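Local atomic coordinates of putative sugar binding protein (PDB entry 3KNZ), a protein that probably binds carbohydrate derivatives through its SIS (sugar isomerase) domain and may be related in activity to glucosamine-6-phosphate synthase. Residues 224-229 against 247-252; 196-201 against 317-322. One frame throughout, in Å; residues are numbered along the deposited sequence.

Contact 1: residues 224-229 against 247-252; sequences ADIRLT and ETLRCP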
loop_
_atom_site.group_PDB
_atom_site.type_symbol
_atom_site.label_atom_id
_atom_site.label_comp_id
_atom_site.label_asym_id
_atom_site.label_seq_id
_atom_site.Cartn_x
_atom_site.Cartn_y
_atom_site.Cartn_z
ATOM N N ALA A 224 0.792 -13.091 -21.574
ATOM C CA ALA A 224 1.903 -13.290 -20.625
ATOM C C ALA A 224 1.561 -12.873 -19.201
ATOM O O ALA A 224 1.902 -13.562 -18.240
ATOM C CB ALA A 224 3.139 -12.521 -21.098
ATOM N N ASP A 225 0.917 -11.717 -19.079
ATOM C CA ASP A 225 0.508 -11.197 -17.790
ATOM C C ASP A 225 -0.665 -10.246 -17.986
ATOM O O ASP A 225 -0.824 -9.624 -19.041
ATOM C CB ASP A 225 1.663 -10.482 -17.091
ATOM C CG ASP A 225 2.088 -9.217 -17.806
ATOM O OD1 ASP A 225 1.889 -9.112 -19.029
ATOM O OD2 ASP A 225 2.635 -8.326 -17.142
ATOM N N ILE A 226 -1.474 -10.128 -16.947
ATOM C CA ILE A 226 -2.675 -9.335 -17.012
ATOM C C ILE A 226 -2.571 -8.168 -16.054
ATOM O O ILE A 226 -2.107 -8.322 -14.933
ATOM C CB ILE A 226 -3.892 -10.203 -16.640
ATOM C CG1 ILE A 226 -3.980 -11.399 -17.604
ATOM C CG2 ILE A 226 -5.170 -9.362 -16.631
ATOM C CD1 ILE A 226 -4.980 -12.484 -17.196
ATOM N N ARG A 227 -3.005 -7.001 -16.508
ATOM C CA ARG A 227 -2.990 -5.809 -15.688
ATOM C C ARG A 227 -4.422 -5.280 -15.620
ATOM O O ARG A 227 -5.109 -5.182 -16.642
ATOM C CB ARG A 227 -2.074 -4.764 -16.316
ATOM C CG ARG A 227 -0.691 -5.285 -16.710
ATOM C CD ARG A 227 0.194 -5.572 -15.516
ATOM N NE ARG A 227 1.468 -6.158 -15.926
ATOM C CZ ARG A 227 2.532 -6.308 -15.133
ATOM N NH1 ARG A 227 2.507 -5.895 -13.878
ATOM N NH2 ARG A 227 3.641 -6.856 -15.611
ATOM N N LEU A 228 -4.872 -4.957 -14.415
ATOM C CA LEU A 228 -6.216 -4.444 -14.205
ATOM C C LEU A 228 -6.112 -3.008 -13.750
ATOM O O LEU A 228 -5.257 -2.691 -12.934
ATOM C CB LEU A 228 -6.922 -5.229 -13.100
ATOM C CG LEU A 228 -6.809 -6.743 -13.171
ATOM C CD1 LEU A 228 -7.697 -7.360 -12.094
ATOM C CD2 LEU A 228 -7.196 -7.234 -14.550
ATOM N N THR A 229 -6.971 -2.138 -14.261
ATOM C CA THR A 229 -6.959 -0.750 -13.826
ATOM C C THR A 229 -8.375 -0.254 -13.624
ATOM O O THR A 229 -9.335 -0.852 -14.101
ATOM C CB THR A 229 -6.252 0.184 -14.828
ATOM O OG1 THR A 229 -6.034 1.473 -14.222
ATOM C CG2 THR A 229 -7.088 0.347 -16.086
ATOM N N GLU A 247 -3.925 -16.011 -7.872
ATOM C CA GLU A 247 -4.077 -17.178 -7.028
ATOM C C GLU A 247 -4.687 -18.370 -7.773
ATOM O O GLU A 247 -4.372 -19.515 -7.471
ATOM C CB GLU A 247 -4.948 -16.769 -5.838
ATOM C CG GLU A 247 -4.849 -17.630 -4.602
ATOM C CD GLU A 247 -5.420 -16.910 -3.388
ATOM O OE1 GLU A 247 -6.547 -16.376 -3.472
ATOM O OE2 GLU A 247 -4.733 -16.864 -2.350
ATOM N N THR A 248 -5.538 -18.096 -8.757
ATOM C CA THR A 248 -6.218 -19.151 -9.507
ATOM C C THR A 248 -5.547 -19.496 -10.836
ATOM O O THR A 248 -5.310 -20.661 -11.133
ATOM C CB THR A 248 -7.668 -18.745 -9.838
ATOM O OG1 THR A 248 -8.329 -18.273 -8.659
ATOM C CG2 THR A 248 -8.424 -19.929 -10.414
ATOM N N LEU A 249 -5.268 -18.479 -11.645
ATOM C CA LEU A 249 -4.664 -18.689 -12.957
ATOM C C LEU A 249 -3.186 -19.021 -12.812
ATOM O O LEU A 249 -2.575 -19.573 -13.723
ATOM C CB LEU A 249 -4.838 -17.451 -13.857
ATOM C CG LEU A 249 -6.254 -16.864 -14.019
ATOM C CD1 LEU A 249 -6.246 -15.757 -15.068
ATOM C CD2 LEU A 249 -7.280 -17.931 -14.383
ATOM N N ARG A 250 -2.616 -18.673 -11.661
ATOM C CA ARG A 250 -1.209 -18.931 -11.368
ATOM C C ARG A 250 -0.238 -18.217 -12.320
ATOM O O ARG A 250 0.824 -18.742 -12.653
ATOM C CB ARG A 250 -0.923 -20.438 -11.327
ATOM C CG ARG A 250 -1.825 -21.231 -10.373
ATOM C CD ARG A 250 -1.816 -20.684 -8.942
ATOM N NE ARG A 250 -0.507 -20.767 -8.301
ATOM C CZ ARG A 250 -0.218 -20.224 -7.119
ATOM N NH1 ARG A 250 -1.141 -19.544 -6.446
ATOM N NH2 ARG A 250 1.003 -20.348 -6.613
ATOM N N CYS A 251 -0.610 -17.018 -12.753
ATOM C CA CYS A 251 0.276 -16.183 -13.564
ATOM C C CYS A 251 0.113 -14.712 -13.130
ATOM O O CYS A 251 -0.856 -14.360 -12.455
ATOM C CB CYS A 251 0.091 -16.431 -15.067
ATOM S SG CYS A 251 -1.596 -16.488 -15.640
ATOM N N PRO A 252 1.072 -13.856 -13.501
ATOM C CA PRO A 252 1.097 -12.485 -12.988
ATOM C C PRO A 252 -0.113 -11.619 -13.302
ATOM O O PRO A 252 -0.505 -11.486 -14.467
ATOM C CB PRO A 252 2.359 -11.881 -13.635
ATOM C CG PRO A 252 3.152 -13.046 -14.137
ATOM C CD PRO A 252 2.132 -14.077 -14.499
#

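Contact 2: residues 196-201 against 317-322; sequences EKTFNH and PFVNDE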
loop_
_atom_site.group_PDB
_atom_site.type_symbol
_atom_site.label_atom_id
_atom_site.label_comp_id
_atom_site.label_asym_id
_atom_site.label_seq_id
_atom_site.Cartn_x
_atom_site.Cartn_y
_atom_site.Cartn_z
ATOM N N GLU A 196 -30.088 -3.464 -1.419
ATOM C CA GLU A 196 -30.989 -4.511 -1.874
ATOM C C GLU A 196 -31.157 -4.486 -3.400
ATOM O O GLU A 196 -31.233 -5.532 -4.034
ATOM C CB GLU A 196 -32.343 -4.346 -1.183
ATOM C CG GLU A 196 -33.375 -5.390 -1.554
ATOM C CD GLU A 196 -34.763 -5.072 -1.016
ATOM O OE1 GLU A 196 -35.094 -3.882 -0.803
ATOM O OE2 GLU A 196 -35.542 -6.024 -0.823
ATOM N N LYS A 197 -31.224 -3.302 -3.995
ATOM C CA LYS A 197 -31.364 -3.228 -5.439
ATOM C C LYS A 197 -30.105 -3.786 -6.111
ATOM O O LYS A 197 -30.201 -4.571 -7.058
ATOM C CB LYS A 197 -31.635 -1.800 -5.903
ATOM C CG LYS A 197 -31.917 -1.679 -7.403
ATOM C CD LYS A 197 -32.151 -0.235 -7.817
ATOM C CE LYS A 197 -32.318 -0.093 -9.321
ATOM N NZ LYS A 197 -32.436 1.336 -9.735
ATOM N N THR A 198 -28.932 -3.389 -5.618
ATOM C CA THR A 198 -27.675 -3.896 -6.160
ATOM C C THR A 198 -27.610 -5.420 -6.001
ATOM O O THR A 198 -27.285 -6.136 -6.953
ATOM C CB THR A 198 -26.432 -3.225 -5.504
ATOM O OG1 THR A 198 -26.393 -1.834 -5.845
ATOM C CG2 THR A 198 -25.137 -3.871 -5.988
ATOM N N PHE A 199 -27.953 -5.924 -4.819
ATOM C CA PHE A 199 -27.893 -7.367 -4.604
ATOM C C PHE A 199 -28.840 -8.142 -5.530
ATOM O O PHE A 199 -28.473 -9.202 -6.041
ATOM C CB PHE A 199 -28.126 -7.738 -3.132
ATOM C CG PHE A 199 -27.136 -7.102 -2.174
ATOM C CD1 PHE A 199 -25.847 -6.777 -2.581
ATOM C CD2 PHE A 199 -27.473 -6.903 -0.845
ATOM C CE1 PHE A 199 -24.950 -6.206 -1.702
ATOM C CE2 PHE A 199 -26.576 -6.343 0.040
ATOM C CZ PHE A 199 -25.312 -5.995 -0.388
ATOM N N ASN A 200 -30.042 -7.615 -5.758
ATOM C CA ASN A 200 -30.994 -8.259 -6.664
ATOM C C ASN A 200 -30.549 -8.265 -8.125
ATOM O O ASN A 200 -31.028 -9.069 -8.915
ATOM C CB ASN A 200 -32.356 -7.577 -6.575
ATOM C CG ASN A 200 -33.103 -7.936 -5.319
ATOM O OD1 ASN A 200 -33.030 -9.072 -4.839
ATOM N ND2 ASN A 200 -33.854 -6.978 -4.788
ATOM N N HIS A 201 -29.653 -7.355 -8.487
ATOM C CA HIS A 201 -29.157 -7.261 -9.857
ATOM C C HIS A 201 -27.916 -8.125 -10.114
ATOM O O HIS A 201 -27.500 -8.289 -11.262
ATOM C CB HIS A 201 -28.884 -5.790 -10.221
ATOM C CG HIS A 201 -30.115 -5.024 -10.610
ATOM N ND1 HIS A 201 -30.440 -4.758 -11.925
ATOM C CD2 HIS A 201 -31.116 -4.496 -9.864
ATOM C CE1 HIS A 201 -31.577 -4.084 -11.970
ATOM N NE2 HIS A 201 -32.008 -3.914 -10.733
ATOM N N PRO A 317 -25.627 -3.346 -18.201
ATOM C CA PRO A 317 -26.354 -2.298 -17.482
ATOM C C PRO A 317 -26.178 -2.340 -15.959
ATOM O O PRO A 317 -27.100 -2.688 -15.241
ATOM C CB PRO A 317 -27.814 -2.577 -17.861
ATOM C CG PRO A 317 -27.860 -4.040 -18.134
ATOM C CD PRO A 317 -26.534 -4.378 -18.741
ATOM N N PHE A 318 -24.999 -1.989 -15.470
ATOM C CA PHE A 318 -24.752 -1.985 -14.033
ATOM C C PHE A 318 -25.687 -1.023 -13.332
ATOM O O PHE A 318 -26.083 -0.016 -13.907
ATOM C CB PHE A 318 -23.325 -1.517 -13.727
ATOM C CG PHE A 318 -22.260 -2.440 -14.223
ATOM C CD1 PHE A 318 -21.763 -3.437 -13.408
ATOM C CD2 PHE A 318 -21.751 -2.304 -15.502
ATOM C CE1 PHE A 318 -20.781 -4.292 -13.859
ATOM C CE2 PHE A 318 -20.769 -3.153 -15.958
ATOM C CZ PHE A 318 -20.284 -4.152 -15.135
ATOM N N VAL A 319 -26.027 -1.335 -12.086
ATOM C CA VAL A 319 -26.809 -0.432 -11.261
ATOM C C VAL A 319 -25.975 0.838 -11.061
ATOM O O VAL A 319 -26.513 1.942 -11.030
ATOM C CB VAL A 319 -27.188 -1.083 -9.905
ATOM C CG1 VAL A 319 -27.762 -0.060 -8.933
ATOM C CG2 VAL A 319 -28.171 -2.225 -10.129
ATOM N N ASN A 320 -24.654 0.677 -10.961
ATOM C CA ASN A 320 -23.718 1.810 -10.800
ATOM C C ASN A 320 -23.951 2.741 -9.619
ATOM O O ASN A 320 -23.697 3.940 -9.708
ATOM C CB ASN A 320 -23.608 2.645 -12.086
ATOM C CG ASN A 320 -22.377 2.307 -12.905
ATOM O OD1 ASN A 320 -21.587 1.436 -12.547
ATOM N ND2 ASN A 320 -22.192 3.023 -13.991
ATOM N N ASP A 321 -24.420 2.186 -8.510
ATOM C CA ASP A 321 -24.605 2.964 -7.297
ATOM C C ASP A 321 -23.222 3.490 -6.907
ATOM O O ASP A 321 -22.254 2.723 -6.900
ATOM C CB ASP A 321 -25.184 2.063 -6.213
ATOM C CG ASP A 321 -25.573 2.817 -4.975
ATOM O OD1 ASP A 321 -24.683 3.399 -4.316
ATOM O OD2 ASP A 321 -26.774 2.788 -4.638
ATOM N N GLU A 322 -23.109 4.785 -6.606
ATOM C CA GLU A 322 -21.796 5.340 -6.258
ATOM C C GLU A 322 -21.181 4.700 -5.014
ATOM O O GLU A 322 -19.970 4.743 -4.834
ATOM C CB GLU A 322 -21.802 6.872 -6.098
ATOM C CG GLU A 322 -22.597 7.421 -4.945
ATOM C CD GLU A 322 -24.077 7.474 -5.231
ATOM O OE1 GLU A 322 -24.479 7.076 -6.344
ATOM O OE2 GLU A 322 -24.837 7.922 -4.346
HETATM O O HOH W 1 -24.709 -0.793 -7.580
HETATM O O HOH W 2 -28.361 0.007 -5.669
#

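Contact 1: residues 224-229 against 247-252
The carbonyl of Pro-252 takes the N-H of Ile-226 close to its plane, the donor tilted 15° from it: Ile-226 N lies 3.0 Å from Pro-252 O, with an N-H...O angle of 171°. Beside this backbone bond the proline ring lies against Ala-224 and Asp-225. Its CB sits 3.8 Å from Asp-225 CB, and its CD lies 3.8 Å from Ala-224 O. Proline suits this place because its compact apolar ring can pack closely on the CB of Asp-225. Arg-250, the first residue after the helix, has positive phi (62°) and turns the chain away; its guanidinium sets an edge to the Glu-247 carbonyl, in a weak bond from NH1, and also bonds to Tyr-266 O and Asn-267 OD1 of the second subunit. Deeper in, Ile-226 and Leu-249 cross at about a right angle, CD1 to CD1 at 4.1 Å, two branched apolar chains meeting where the helix ends over the sheet. Met-245 and Val-253 also pack on Ile-226. The contact thus closes a beta-alpha-beta unit: helix 235-249 returns the chain to strand 253-257, parallel to strand 225-230, whose other neighbour is strand 273-278.

Contact 2: residues 196-201 against 317-322
Val-319 lays its CG2 methyl over one face of the His-201 imidazole, a CH-pi contact with CG2 3.8 Å from the ring centroid and 24° off the ring normal. The methyl is offset toward the rim, and Val-319 CG2 comes nearest to His-201 CG, at 3.4 Å. The backbone O of Lys-197, one helical turn earlier, lies in plane at the ring's edge. A beta-branched valine serves well here because its two methyls diverge: CG1 is anti to the backbone N (chi1 169°), which leaves CG2 for the histidine while Val-319 CG1 approaches Thr-198 OG1 at 3.8 Å.

Threonine suits position 198 because a short, buried side chain there offers both a methyl and a hydroxyl. The hydroxyl, anti to the carbonyl carbon (chi1 -66°), points to the loop and meets two waters. One, 2.6 Å from Thr-198 OG1, accepts from the backbone N of Asp-321; the other, 2.7 Å from Thr-198 OG1, gives only a weak bond to Asp-321 OD2. Helix and loop are therefore joined through solvent as well as by apolar touch.

The carboxylate of Asp-321 is held mainly from its own loop, OD1 accepting from the backbone N of Asp-323, as in an Asx turn, and of Phe-324, while a salt bridge from Arg-194, on the same helix as Thr-198, also joins loop to helix. Glu-328 of helix 326-339 accepts from the backbone N of Val-319 with OE1 and of Asn-320 with OE2. The loop thus runs from strand 314-315 to helix 326-339 along the flank of helix 185-215, which through Phe-199 also packs on helix 15-32.

Along the chain the order is 196-201, 224-229, 247-252 and 317-322, so both segments of contact 1 fall between those of contact 2. Their centres are 27 Å apart and their nearest atoms about 11 Å, so they do not touch. Both lie in the second half of the chain, around its five-stranded parallel sheet; contact 1 includes one of the strands, contact 2 only the loop after the last strand, 314-315, which is outermost on the side away from strand 253-257. Contact 1 is thus local to one crossover, while contact 2 ties the chain after the last strand back to the long helix 185-215 that precedes this sheet.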